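Local coordinates for protein putative prephenate dehydratase (Streptococcus mutans, PDB 4LUB) that probably catalyses the decarboxylating dehydration of prephenate to phenylpyruvate, a step in the biosynthesis of phenylalanine, at residues B[30-33]-B[34-38]. Numbering follows the deposited sequence.
Sequences PFEN and ITEVI
Asn-33 and Glu-36 meet where strand 27-31 gives way to helix 34-42, a worked example of how a helix start is capped. The Asn-33 side chain turns back over the first turn because its CG sits between the backbone N and the carbonyl carbon (chi1 62°); OD1 accepts a hydrogen bond from Glu-36 N at 2.8 Å, nearly in line with its own C=O. Beside it, the main chain makes the i to i+4 bond from Val-37 N to Asn-33 O, 3.0 Å long and nearly straight (169°). The tight side lies inward: Val-37 CG2 packs 3.2 Å from Asn-33 O and 3.8 Å from Phe-31 CB, and both hydrophobic side chains continue onto Ala-6 of strand 4-8. The Phe-31 ring itself slants past Glu-36 O, with CD2 4.0 Å away. The outer side is looser. Here Glu-32 runs alongside Glu-36, its OE2 reaching CG of the latter at 3.8 Å, while the two carboxylates stay apart and Glu-36 OE2 forms a salt bridge with Lys-39. Thr-35 OG1 is hydrogen-bonded to Glu-63 of helix 62-70. The whole is an asparagine N-cap in a parallel beta-alpha-beta unit of the periplasmic-binding-protein-like prephenate dehydratase domain.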
ATOM      1  N   PRO B  30       9.520 -27.319  -4.691  1.00 43.98           N
ATOM      2  CA  PRO B  30       9.627 -25.929  -5.136  1.00 41.95           C
ATOM      3  C   PRO B  30       8.684 -25.619  -6.299  1.00 43.69           C
ATOM      4  O   PRO B  30       8.385 -26.488  -7.123  1.00 45.49           O
ATOM      5  CB  PRO B  30      11.082 -25.833  -5.585  1.00 43.57           C
ATOM      6  CG  PRO B  30      11.343 -27.211  -6.136  1.00 43.97           C
ATOM      7  CD  PRO B  30      10.663 -28.127  -5.157  1.00 45.09           C
ATOM      8  N   PHE B  31       8.209 -24.383  -6.360  1.00 42.15           N
ATOM      9  CA  PHE B  31       7.398 -23.951  -7.489  1.00 41.20           C
ATOM     10  C   PHE B  31       7.920 -22.591  -7.943  1.00 40.84           C
ATOM     11  O   PHE B  31       8.565 -21.878  -7.161  1.00 37.03           O
ATOM     12  CB  PHE B  31       5.921 -23.903  -7.103  1.00 38.99           C
ATOM     13  CG  PHE B  31       5.319 -25.262  -6.868  1.00 39.85           C
ATOM     14  CD1 PHE B  31       5.443 -25.885  -5.638  1.00 39.99           C
ATOM     15  CD2 PHE B  31       4.640 -25.920  -7.879  1.00 42.33           C
ATOM     16  CE1 PHE B  31       4.902 -27.140  -5.418  1.00 41.67           C
ATOM     17  CE2 PHE B  31       4.091 -27.172  -7.665  1.00 42.37           C
ATOM     18  CZ  PHE B  31       4.223 -27.784  -6.433  1.00 41.60           C
ATOM     19  N   GLU B  32       7.612 -22.220  -9.185  1.00 40.83           N
ATOM     20  CA  GLU B  32       8.350 -21.175  -9.896  1.00 47.94           C
ATOM     21  C   GLU B  32       7.965 -19.758  -9.494  1.00 45.79           C
ATOM     22  O   GLU B  32       8.763 -18.829  -9.620  1.00 47.73           O
ATOM     23  CB  GLU B  32       8.136 -21.307 -11.408  1.00 58.15           C
ATOM     24  CG  GLU B  32       6.818 -21.983 -11.791  1.00 67.24           C
ATOM     25  CD  GLU B  32       6.465 -21.842 -13.256  1.00 75.67           C
ATOM     26  OE1 GLU B  32       7.339 -21.473 -14.068  1.00 80.25           O
ATOM     27  OE2 GLU B  32       5.287 -22.083 -13.606  1.00 77.24           O
ATOM     28  N   ASN B  33       6.747 -19.591  -8.998  1.00 42.04           N
ATOM     29  CA  ASN B  33       6.275 -18.274  -8.601  1.00 37.38           C
ATOM     30  C   ASN B  33       5.200 -18.418  -7.540  1.00 35.51           C
ATOM     31  O   ASN B  33       4.653 -19.506  -7.347  1.00 32.48           O
ATOM     32  CB  ASN B  33       5.758 -17.469  -9.811  1.00 37.62           C
ATOM     33  CG  ASN B  33       4.560 -18.122 -10.510  1.00 43.05           C
ATOM     34  OD1 ASN B  33       3.577 -18.516  -9.878  1.00 43.33           O
ATOM     35  ND2 ASN B  33       4.642 -18.222 -11.829  1.00 46.29           N
ATOM     36  N   ILE B  34       4.905 -17.313  -6.861  1.00 34.33           N
ATOM     37  CA  ILE B  34       4.004 -17.309  -5.712  1.00 29.94           C
ATOM     38  C   ILE B  34       2.641 -17.892  -6.070  1.00 28.40           C
ATOM     39  O   ILE B  34       2.109 -18.721  -5.343  1.00 29.36           O
ATOM     40  CB  ILE B  34       3.858 -15.877  -5.144  1.00 31.33           C
ATOM     41  CG1 ILE B  34       5.178 -15.454  -4.475  1.00 31.88           C
ATOM     42  CG2 ILE B  34       2.686 -15.785  -4.171  1.00 28.79           C
ATOM     43  CD1 ILE B  34       5.417 -13.959  -4.432  1.00 30.62           C
ATOM     44  N   THR B  35       2.103 -17.493  -7.216  1.00 30.91           N
ATOM     45  CA  THR B  35       0.806 -17.995  -7.665  1.00 30.54           C
ATOM     46  C   THR B  35       0.770 -19.522  -7.765  1.00 31.50           C
ATOM     47  O   THR B  35      -0.175 -20.159  -7.297  1.00 29.54           O
ATOM     48  CB  THR B  35       0.442 -17.404  -9.027  1.00 30.65           C
ATOM     49  OG1 THR B  35       0.345 -15.983  -8.906  1.00 29.23           O
ATOM     50  CG2 THR B  35      -0.877 -17.972  -9.539  1.00 28.53           C
ATOM     51  N   GLU B  36       1.814 -20.103  -8.352  1.00 30.15           N
ATOM     52  CA  GLU B  36       1.899 -21.549  -8.516  1.00 30.57           C
ATOM     53  C   GLU B  36       2.145 -22.278  -7.193  1.00 34.17           C
ATOM     54  O   GLU B  36       1.653 -23.391  -6.999  1.00 34.52           O
ATOM     55  CB  GLU B  36       2.994 -21.909  -9.531  1.00 32.99           C
ATOM     56  CG  GLU B  36       2.633 -21.562 -10.976  1.00 33.12           C
ATOM     57  CD  GLU B  36       1.259 -22.082 -11.390  1.00 36.00           C
ATOM     58  OE1 GLU B  36       0.922 -23.239 -11.048  1.00 39.50           O
ATOM     59  OE2 GLU B  36       0.505 -21.322 -12.040  1.00 33.42           O
ATOM     60  N   VAL B  37       2.925 -21.669  -6.300  1.00 30.97           N
ATOM     61  CA  VAL B  37       3.041 -22.163  -4.928  1.00 30.97           C
ATOM     62  C   VAL B  37       1.684 -22.326  -4.245  1.00 29.41           C
ATOM     63  O   VAL B  37       1.375 -23.389  -3.702  1.00 29.57           O
ATOM     64  CB  VAL B  37       3.922 -21.231  -4.055  1.00 37.23           C
ATOM     65  CG1 VAL B  37       4.014 -21.772  -2.641  1.00 31.70           C
ATOM     66  CG2 VAL B  37       5.314 -21.040  -4.667  1.00 39.02           C
ATOM     67  N   ILE B  38       0.888 -21.261  -4.262  1.00 28.52           N
ATOM     68  CA  ILE B  38      -0.452 -21.298  -3.682  1.00 31.38           C
ATOM     69  C   ILE B  38      -1.405 -22.242  -4.424  1.00 32.32           C
ATOM     70  O   ILE B  38      -2.141 -23.002  -3.795  1.00 35.63           O
ATOM     71  CB  ILE B  38      -1.077 -19.882  -3.609  1.00 28.14           C
ATOM     72  CG1 ILE B  38      -0.208 -18.972  -2.732  1.00 28.19           C
ATOM     73  CG2 ILE B  38      -2.471 -19.955  -3.008  1.00 26.42           C
ATOM     74  CD1 ILE B  38      -0.479 -17.468  -2.896  1.00 24.44           C
TER